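Local coordinates for protein 3-keto-5-aminohexanoate cleavage enzyme (Burkholderia xenovorans LB400, PDB 3E49) that probably cleaves beta-keto acids such as 3-keto-5-aminohexanoate, using a bound zinc ion in a TIM-barrel fold, at residues G120-L125 against R142-V147. Residues are numbered along the deposited sequence; the frame is centred on the assembly and turned at random.
Sequences GLYPML and RSRDLV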
# COMPACT_ATOMS: atom_id res chain seq x y z
N GLY A 120 -9.36 10.34 22.64
CA GLY A 120 -8.64 9.95 23.85
C GLY A 120 -7.61 10.98 24.23
O GLY A 120 -6.49 10.96 23.72
N LEU A 121 -7.98 11.89 25.13
CA LEU A 121 -7.09 12.96 25.56
C LEU A 121 -6.42 12.67 26.90
O LEU A 121 -5.39 13.24 27.20
CB LEU A 121 -7.84 14.28 25.65
CG LEU A 121 -8.60 14.80 24.42
CD1 LEU A 121 -9.02 16.20 24.73
CD2 LEU A 121 -7.77 14.75 23.15
N TYR A 122 -7.02 11.77 27.66
CA TYR A 122 -6.54 11.37 28.98
C TYR A 122 -5.09 10.95 29.06
O TYR A 122 -4.48 11.11 30.12
CB TYR A 122 -7.45 10.30 29.62
CG TYR A 122 -7.60 9.02 28.82
CD1 TYR A 122 -8.64 8.87 27.89
CD2 TYR A 122 -6.71 7.96 28.98
CE1 TYR A 122 -8.78 7.75 27.17
CE2 TYR A 122 -6.84 6.81 28.24
CZ TYR A 122 -7.89 6.71 27.35
OH TYR A 122 -8.04 5.58 26.62
N PRO A 123 -4.52 10.35 27.99
CA PRO A 123 -3.08 10.04 28.15
C PRO A 123 -2.17 11.26 28.37
O PRO A 123 -1.05 11.10 28.85
CB PRO A 123 -2.74 9.33 26.83
CG PRO A 123 -4.02 8.69 26.45
CD PRO A 123 -5.02 9.80 26.72
N MSE A 124 -2.62 12.45 28.01
CA MSE A 124 -1.87 13.68 28.25
C MSE A 124 -1.67 13.91 29.73
O MSE A 124 -0.75 14.61 30.12
CB MSE A 124 -2.55 14.87 27.61
CG MSE A 124 -2.45 14.83 26.10
SE MSE A 124 -3.40 16.33 25.23
CE MSE A 124 -5.07 15.82 25.63
N LEU A 125 -2.53 13.35 30.57
CA LEU A 125 -2.35 13.46 32.02
C LEU A 125 -1.06 12.76 32.50
O LEU A 125 -0.64 12.92 33.64
CB LEU A 125 -3.54 12.88 32.76
CG LEU A 125 -4.85 13.62 32.65
CD1 LEU A 125 -5.96 12.76 33.14
CD2 LEU A 125 -4.77 14.93 33.42
N ARG A 142 -12.32 13.35 31.39
CA ARG A 142 -13.64 13.00 30.86
C ARG A 142 -13.67 12.60 29.39
O ARG A 142 -14.71 12.14 28.89
CB ARG A 142 -14.69 14.05 31.24
CG ARG A 142 -15.33 13.65 32.59
CD ARG A 142 -16.09 14.74 33.25
NE ARG A 142 -15.32 15.41 34.30
CZ ARG A 142 -15.62 16.60 34.82
NH1 ARG A 142 -16.65 17.30 34.37
NH2 ARG A 142 -14.85 17.11 35.78
N SER A 143 -12.53 12.72 28.70
CA SER A 143 -12.43 12.26 27.32
C SER A 143 -12.52 10.74 27.27
O SER A 143 -12.90 10.18 26.25
CB SER A 143 -11.14 12.79 26.66
OG SER A 143 -9.97 12.22 27.21
N ARG A 144 -12.16 10.06 28.37
CA ARG A 144 -12.22 8.63 28.41
C ARG A 144 -13.68 8.12 28.21
O ARG A 144 -13.90 7.10 27.58
CB ARG A 144 -11.63 8.14 29.74
CG ARG A 144 -11.46 6.64 29.88
CD ARG A 144 -11.07 6.27 31.30
NE ARG A 144 -9.89 6.99 31.78
CZ ARG A 144 -8.63 6.58 31.62
NH1 ARG A 144 -8.37 5.43 31.00
NH2 ARG A 144 -7.64 7.32 32.08
N ASP A 145 -14.65 8.88 28.68
CA ASP A 145 -16.04 8.44 28.63
C ASP A 145 -16.93 9.26 27.71
O ASP A 145 -18.14 9.16 27.76
CB ASP A 145 -16.64 8.39 30.04
CG ASP A 145 -16.40 9.68 30.83
OD1 ASP A 145 -15.28 9.86 31.39
OD2 ASP A 145 -17.37 10.48 30.94
N LEU A 146 -16.36 10.03 26.82
CA LEU A 146 -17.22 10.83 25.95
C LEU A 146 -16.98 10.56 24.46
O LEU A 146 -15.90 10.16 24.03
CB LEU A 146 -17.12 12.32 26.34
CG LEU A 146 -17.69 12.61 27.77
CD1 LEU A 146 -17.43 14.05 28.15
CD2 LEU A 146 -19.21 12.28 27.95
N VAL A 147 -18.04 10.71 23.67
CA VAL A 147 -17.95 10.48 22.24
C VAL A 147 -17.98 11.82 21.56
O VAL A 147 -18.73 12.69 21.98
CB VAL A 147 -19.17 9.64 21.75
CG1 VAL A 147 -19.26 9.64 20.25
CG2 VAL A 147 -19.06 8.21 22.25
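The backbones of Gly120 and Ser143 come closest, their CA atoms 5.6 Å apart. Ser143 carries the polar part of the contact. Its CB points toward 120-125, and OG lies between its own backbone N and carbonyl carbon (chi1 68°). There OG accepts two successive amides: a bond from Leu121 N at 2.9 Å and a weak, bent one from Tyr122 N at 3.0 Å. OG is also hydrogen-bonded to Leu140 O, so three backbone groups grip this buried hydroxyl. Leu121 CB touches Ser143 OG at 3.3 Å. In sequence, 120-125 precedes helix 134-141 and 142-147 follows it, in an excursion that leaves the barrel after strand 109-113. Strands 117-118 and 147-148 pair antiparallel at its base. The zinc ion lies about 11 Å from the side chain of Leu121. Beside the serine, Arg144 lays its guanidinium over one face of the Tyr122 ring. This is a cation-pi contact, with Arg144 CZ 3.9 Å from the ring centroid of Tyr122 and the planes tilted by 33°. Arg144 NH2 is 3.3 Å from Tyr122 CD2, and Arg144 NH1 sits over CE2. The Arg144 chain bends at chi3 (-53°). On that same face, Arg144 CB lies near Tyr122 CD1, at the edge across from CD2. Pro123 CD lies over the opposite face of the Tyr122 ring, toward the rim. A salt bridge from Arg144 NE to Glu141 OE2 further restrains the guanidinium. His184 and Arg188 of the second subunit also pack on Tyr122, placing the pair at a subunit interface.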